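Local structure of cell death abnormality protein 2 (Caenorhabditis elegans, 3QWX) at residues V120-K126 with N169-Q174; V33-L39 with L51-D57. The protein serves as a CRK-family SH2-SH3 signalling adaptor required for cell migration and for engulfment of cell corpses. All coordinates share one frame; numbering follows the deposited sequence.

Contact 1: V120-K126 with N169-Q174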
loop_
_atom_site.group_PDB
_atom_site.type_symbol
_atom_site.label_atom_id
_atom_site.label_comp_id
_atom_site.label_asym_id
_atom_site.label_seq_id
_atom_site.Cartn_x
_atom_site.Cartn_y
_atom_site.Cartn_z
ATOM N N VAL A 120 4.348 -19.356 -4.839
ATOM C CA VAL A 120 4.773 -18.772 -6.102
ATOM C C VAL A 120 4.112 -19.519 -7.257
ATOM O O VAL A 120 4.134 -20.751 -7.309
ATOM C CB VAL A 120 6.316 -18.816 -6.266
ATOM C CG1 VAL A 120 6.738 -18.165 -7.574
ATOM C CG2 VAL A 120 6.996 -18.130 -5.090
ATOM N N VAL A 121 3.520 -18.766 -8.176
ATOM C CA VAL A 121 2.785 -19.348 -9.287
ATOM C C VAL A 121 3.244 -18.701 -10.579
ATOM O O VAL A 121 3.897 -17.657 -10.559
ATOM C CB VAL A 121 1.255 -19.127 -9.140
ATOM C CG1 VAL A 121 0.724 -19.815 -7.888
ATOM C CG2 VAL A 121 0.927 -17.628 -9.113
ATOM N N VAL A 122 2.917 -19.332 -11.702
ATOM C CA VAL A 122 3.088 -18.695 -12.999
ATOM C C VAL A 122 1.759 -18.685 -13.741
ATOM O O VAL A 122 0.952 -19.615 -13.605
ATOM C CB VAL A 122 4.189 -19.374 -13.871
ATOM C CG1 VAL A 122 5.517 -19.396 -13.122
ATOM C CG2 VAL A 122 3.773 -20.775 -14.268
ATOM N N GLY A 123 1.540 -17.626 -14.519
ATOM C CA GLY A 123 0.333 -17.489 -15.311
ATOM C C GLY A 123 0.267 -18.602 -16.342
ATOM O O GLY A 123 1.229 -18.838 -17.068
ATOM N N THR A 124 -0.856 -19.306 -16.393
ATOM C CA THR A 124 -1.016 -20.392 -17.364
ATOM C C THR A 124 -1.741 -19.870 -18.611
ATOM O O THR A 124 -1.669 -20.461 -19.689
ATOM C CB THR A 124 -1.774 -21.592 -16.775
ATOM O OG1 THR A 124 -3.053 -21.161 -16.303
ATOM C CG2 THR A 124 -0.996 -22.210 -15.625
ATOM N N PHE A 125 -2.443 -18.755 -18.445
ATOM C CA PHE A 125 -3.086 -18.066 -19.553
ATOM C C PHE A 125 -2.911 -16.568 -19.320
ATOM O O PHE A 125 -2.619 -16.138 -18.204
ATOM C CB PHE A 125 -4.581 -18.415 -19.628
ATOM C CG PHE A 125 -4.867 -19.895 -19.742
ATOM C CD1 PHE A 125 -5.125 -20.654 -18.612
ATOM C CD2 PHE A 125 -4.887 -20.520 -20.984
ATOM C CE1 PHE A 125 -5.381 -22.011 -18.710
ATOM C CE2 PHE A 125 -5.139 -21.875 -21.093
ATOM C CZ PHE A 125 -5.387 -22.625 -19.951
ATOM N N LYS A 126 -3.078 -15.771 -20.367
ATOM C CA LYS A 126 -3.045 -14.325 -20.203
ATOM C C LYS A 126 -4.326 -13.845 -19.509
ATOM O O LYS A 126 -5.414 -14.373 -19.743
ATOM C CB LYS A 126 -2.851 -13.615 -21.552
ATOM C CG LYS A 126 -4.124 -13.019 -22.125
ATOM C CD LYS A 126 -3.860 -12.191 -23.377
ATOM C CE LYS A 126 -5.112 -12.149 -24.254
ATOM N NZ LYS A 126 -4.903 -11.419 -25.544
ATOM N N ASN A 169 -7.799 -20.472 -11.548
ATOM C CA ASN A 169 -7.646 -21.362 -12.707
ATOM C C ASN A 169 -6.747 -20.794 -13.815
ATOM O O ASN A 169 -6.595 -21.398 -14.880
ATOM C CB ASN A 169 -9.011 -21.803 -13.259
ATOM C CG ASN A 169 -9.843 -20.648 -13.798
ATOM O OD1 ASN A 169 -10.525 -20.777 -14.821
ATOM N ND2 ASN A 169 -9.815 -19.529 -13.103
ATOM N N TYR A 170 -6.142 -19.635 -13.552
ATOM C CA TYR A 170 -5.237 -19.015 -14.508
ATOM C C TYR A 170 -3.776 -19.089 -14.030
ATOM O O TYR A 170 -2.870 -18.598 -14.703
ATOM C CB TYR A 170 -5.620 -17.550 -14.734
ATOM C CG TYR A 170 -6.665 -17.277 -15.797
ATOM C CD1 TYR A 170 -7.935 -17.858 -15.735
ATOM C CD2 TYR A 170 -6.399 -16.382 -16.833
ATOM C CE1 TYR A 170 -8.902 -17.582 -16.701
ATOM C CE2 TYR A 170 -7.353 -16.088 -17.797
ATOM C CZ TYR A 170 -8.602 -16.691 -17.732
ATOM O OH TYR A 170 -9.535 -16.391 -18.698
ATOM N N VAL A 171 -3.556 -19.679 -12.857
ATOM C CA VAL A 171 -2.215 -19.800 -12.319
ATOM C C VAL A 171 -1.862 -21.233 -11.905
ATOM O O VAL A 171 -2.735 -22.038 -11.580
ATOM C CB VAL A 171 -1.981 -18.833 -11.117
ATOM C CG1 VAL A 171 -2.131 -17.395 -11.564
ATOM C CG2 VAL A 171 -2.941 -19.138 -9.992
ATOM N N GLN A 172 -0.569 -21.527 -11.907
ATOM C CA GLN A 172 -0.058 -22.826 -11.504
ATOM C C GLN A 172 1.184 -22.689 -10.622
ATOM O O GLN A 172 2.043 -21.851 -10.894
ATOM C CB GLN A 172 0.322 -23.601 -12.757
ATOM C CG GLN A 172 1.072 -24.885 -12.502
ATOM C CD GLN A 172 1.500 -25.532 -13.805
ATOM O OE1 GLN A 172 1.382 -24.923 -14.875
ATOM N NE2 GLN A 172 1.998 -26.767 -13.726
ATOM N N ILE A 173 1.296 -23.523 -9.592
ATOM C CA ILE A 173 2.504 -23.550 -8.761
ATOM C C ILE A 173 3.751 -23.655 -9.641
ATOM O O ILE A 173 3.812 -24.486 -10.550
ATOM C CB ILE A 173 2.485 -24.715 -7.748
ATOM C CG1 ILE A 173 3.451 -24.450 -6.580
ATOM C CG2 ILE A 173 2.768 -26.045 -8.445
ATOM C CD1 ILE A 173 4.940 -24.608 -6.912
ATOM N N GLN A 174 4.747 -22.814 -9.367
ATOM C CA GLN A 174 5.886 -22.682 -10.270
ATOM C C GLN A 174 6.792 -23.909 -10.254
ATOM O O GLN A 174 7.119 -24.460 -11.310
ATOM C CB GLN A 174 6.692 -21.426 -9.943
ATOM C CG GLN A 174 7.735 -21.063 -10.996
ATOM C CD GLN A 174 8.642 -19.934 -10.542
ATOM O OE1 GLN A 174 8.881 -19.763 -9.344
ATOM N NE2 GLN A 174 9.150 -19.150 -11.497
HETATM O O HOH W 1 -4.072 -23.742 -14.888
#
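V122 and Q172 form a hydrogen-bonded antiparallel pair. V122 N donates to Q172 O at 2.8 Å, and Q172 N returns a bond to V122 O. The ladder continues at both ends. Q174 N donates to V120 O, and T124 N gives an almost straight bond of 2.7 Å to Y170 O, at 176°. That N-H comes from above the carbonyl plane. T124 OG1 also lies 3.0 Å from Y170 O, and it shares a water with N169 O, whose bond from the water is weak.

Side chains fill in around the ladder. V121 CG2 crosses V171 obliquely, 3.7 Å from V171 CB. On the face with V122 and Q172, T124 CG2 meets Q172 CB at 3.4 Å, at about a right angle. Q174 runs alongside V120, its extended chain starting with CG anti to the backbone N (chi1 -169°). Its CG also rests on V122 CG1 at 3.5 Å.

Beyond the strands, F125 turns a ring edge toward the face of Y170. The ring centroids are 5.8 Å apart and the planes meet at 65°. K126 O lies in the plane of the Y170 ring, at its edge.

In the second shell, V121 and G123 bond through their backbones to strand 142-147 and the residues before it. V121 packs on L143 and I145, Y170 and V171 on F137, and Q139 NE2 bonds to T124 O.

This is the pairing of first and last strands of an SH3 domain. The backbone bonds thus tie the chain end to the first strand, while the edge-to-face pair sets F125 and Y170 against each other, at positions that in relatives line the proline-peptide groove.

Contact 2: V33-L39 with L51-D57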
loop_
_atom_site.group_PDB
_atom_site.type_symbol
_atom_site.label_atom_id
_atom_site.label_comp_id
_atom_site.label_asym_id
_atom_site.label_seq_id
_atom_site.Cartn_x
_atom_site.Cartn_y
_atom_site.Cartn_z
ATOM N N VAL A 33 7.013 -7.022 13.361
ATOM C CA VAL A 33 7.064 -5.834 12.504
ATOM C C VAL A 33 8.021 -4.787 13.080
ATOM O O VAL A 33 7.884 -4.379 14.235
ATOM C CB VAL A 33 5.659 -5.209 12.322
ATOM C CG1 VAL A 33 5.748 -3.886 11.548
ATOM C CG2 VAL A 33 4.733 -6.187 11.628
ATOM N N SER A 34 8.987 -4.351 12.271
ATOM C CA SER A 34 10.010 -3.421 12.752
ATOM C C SER A 34 9.517 -1.980 12.749
ATOM O O SER A 34 8.657 -1.604 11.954
ATOM C CB SER A 34 11.288 -3.547 11.926
ATOM O OG SER A 34 11.017 -3.375 10.550
ATOM N N ILE A 35 10.044 -1.177 13.661
ATOM C CA ILE A 35 9.665 0.224 13.700
ATOM C C ILE A 35 10.027 0.881 12.369
ATOM O O ILE A 35 11.068 0.595 11.792
ATOM C CB ILE A 35 10.315 0.940 14.902
ATOM C CG1 ILE A 35 9.685 0.435 16.210
ATOM C CG2 ILE A 35 10.133 2.446 14.788
ATOM C CD1 ILE A 35 10.457 0.876 17.478
ATOM N N GLY A 36 9.152 1.737 11.859
ATOM C CA GLY A 36 9.403 2.396 10.586
ATOM C C GLY A 36 8.657 1.736 9.433
ATOM O O GLY A 36 8.635 2.259 8.300
ATOM N N THR A 37 8.056 0.579 9.707
ATOM C CA THR A 37 7.245 -0.099 8.688
ATOM C C THR A 37 5.916 0.645 8.540
ATOM O O THR A 37 5.310 1.050 9.532
ATOM C CB THR A 37 7.011 -1.588 9.046
ATOM O OG1 THR A 37 8.258 -2.185 9.403
ATOM C CG2 THR A 37 6.425 -2.357 7.881
ATOM N N PHE A 38 5.471 0.836 7.303
ATOM C CA PHE A 38 4.276 1.635 7.047
ATOM C C PHE A 38 3.490 1.136 5.836
ATOM O O PHE A 38 4.006 0.390 4.992
ATOM C CB PHE A 38 4.668 3.105 6.817
ATOM C CG PHE A 38 5.388 3.332 5.521
ATOM C CD1 PHE A 38 6.753 3.111 5.421
ATOM C CD2 PHE A 38 4.695 3.728 4.395
ATOM C CE1 PHE A 38 7.421 3.300 4.225
ATOM C CE2 PHE A 38 5.359 3.916 3.181
ATOM C CZ PHE A 38 6.725 3.694 3.102
ATOM N N LEU A 39 2.236 1.559 5.748
ATOM C CA LEU A 39 1.468 1.354 4.538
ATOM C C LEU A 39 0.506 2.505 4.344
ATOM O O LEU A 39 0.243 3.280 5.271
ATOM C CB LEU A 39 0.716 0.024 4.583
ATOM C CG LEU A 39 -0.244 -0.240 5.750
ATOM C CD1 LEU A 39 -1.584 0.470 5.552
ATOM C CD2 LEU A 39 -0.457 -1.746 5.874
ATOM N N LEU A 51 -2.126 7.082 6.287
ATOM C CA LEU A 51 -0.815 6.492 6.428
ATOM C C LEU A 51 -0.786 5.829 7.799
ATOM O O LEU A 51 -0.999 6.497 8.809
ATOM C CB LEU A 51 0.250 7.597 6.354
ATOM C CG LEU A 51 1.716 7.239 6.568
ATOM C CD1 LEU A 51 2.255 6.341 5.452
ATOM C CD2 LEU A 51 2.537 8.510 6.671
ATOM N N THR A 52 -0.520 4.528 7.830
ATOM C CA THR A 52 -0.416 3.763 9.083
ATOM C C THR A 52 1.025 3.265 9.287
ATOM O O THR A 52 1.608 2.661 8.384
ATOM C CB THR A 52 -1.417 2.551 9.109
ATOM O OG1 THR A 52 -2.748 3.022 8.874
ATOM C CG2 THR A 52 -1.383 1.834 10.460
ATOM N N VAL A 53 1.584 3.532 10.471
ATOM C CA VAL A 53 3.006 3.320 10.753
ATOM C C VAL A 53 3.242 2.656 12.121
ATOM O O VAL A 53 2.620 3.019 13.113
ATOM C CB VAL A 53 3.801 4.663 10.737
ATOM C CG1 VAL A 53 5.297 4.413 10.596
ATOM C CG2 VAL A 53 3.326 5.566 9.622
ATOM N N ARG A 54 4.146 1.684 12.162
ATOM C CA ARG A 54 4.636 1.132 13.428
ATOM C C ARG A 54 5.747 2.060 13.910
ATOM O O ARG A 54 6.798 2.164 13.268
ATOM C CB ARG A 54 5.195 -0.274 13.200
ATOM C CG ARG A 54 5.859 -0.919 14.413
ATOM C CD ARG A 54 4.900 -1.139 15.569
ATOM N NE ARG A 54 5.502 -2.008 16.581
ATOM C CZ ARG A 54 5.431 -3.342 16.556
ATOM N NH1 ARG A 54 4.769 -3.950 15.579
ATOM N NH2 ARG A 54 6.008 -4.070 17.512
ATOM N N GLU A 55 5.503 2.757 15.015
ATOM C CA GLU A 55 6.415 3.812 15.465
ATOM C C GLU A 55 7.063 3.505 16.808
ATOM O O GLU A 55 8.008 4.175 17.224
ATOM C CB GLU A 55 5.691 5.165 15.511
ATOM C CG GLU A 55 5.295 5.660 14.119
ATOM C CD GLU A 55 4.900 7.112 14.089
ATOM O OE1 GLU A 55 5.712 7.977 14.498
ATOM O OE2 GLU A 55 3.777 7.396 13.643
ATOM N N ALA A 56 6.554 2.488 17.488
ATOM C CA ALA A 56 7.107 2.099 18.780
ATOM C C ALA A 56 6.840 0.622 19.038
ATOM O O ALA A 56 5.947 0.034 18.438
ATOM C CB ALA A 56 6.509 2.961 19.894
ATOM N N ASP A 57 7.612 0.027 19.936
ATOM C CA ASP A 57 7.374 -1.353 20.328
ATOM C C ASP A 57 6.341 -1.434 21.454
ATOM O O ASP A 57 5.392 -2.215 21.377
ATOM C CB ASP A 57 8.687 -2.047 20.691
ATOM C CG ASP A 57 9.442 -2.535 19.459
ATOM O OD1 ASP A 57 8.806 -2.674 18.386
ATOM O OD2 ASP A 57 10.665 -2.781 19.556
#
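The hairpin of strands 37-42 and 49-54 belongs to the central sheet of the SH2 domain, and its open end starts with a type II turn from S34 to T37. L39 and T52 form a hydrogen-bonded antiparallel pair, with L39 N to T52 O and T52 N to L39 O both 2.9 Å. R54 N donates to T37 O. G36 N gives a straight bond to R54 O (2.8 Å, 176°), and the positive phi of G36 suits the turn. T37 N and T37 OG1 both bond to S34 O from the same side of its plane, the hydroxyl at 2.6 Å.

R54 folds back at chi2 (63°), which brings its guanidinium under V33 O. That oxygen lies over one face, offset toward the rim. In its own plane, R54 NE donates to A56 O at 2.8 Å. R54 NH2 forms a salt bridge with D57 OD1 through a weak hydrogen bond of 3.2 Å. I35 CD1 reaches over the backbone to A56 CA at 3.8 Å. F38 CD2 touches L51 CD1 obliquely at 3.7 Å.

Around the hairpin, R54 NH1 donates to L28 O and E30 O at the end of helix 21-29. T37, L39 and T52 pack on that helix. F38 makes edge-to-face pairs with F6 and F14, and its backbone bonds to A111 and Y113. Strand 62-69 flanks L51 and T52.

In the fold
The two contacts sit in separate domains of one chain, which carries the SH2 domain and the first SH3 domain of the adaptor. Contact 2 comes wholly earlier in the sequence. Their centres are about 33 Å apart, with the middle of the chain between them, and their nearest atoms about 20 Å, so neither touches the other. Both join antiparallel strands. Contact 2 is buried within its domain, and the same strand, 37-42, carries R41, two residues past L39. By its FLVR-like sequence R41 probably corresponds to the phosphotyrosine-binding arginine of SH2 domains, and T52 OG1 is hydrogen-bonded to R41 NE. Contact 1 is a surface contact at the chain end, beside the likely proline-peptide groove.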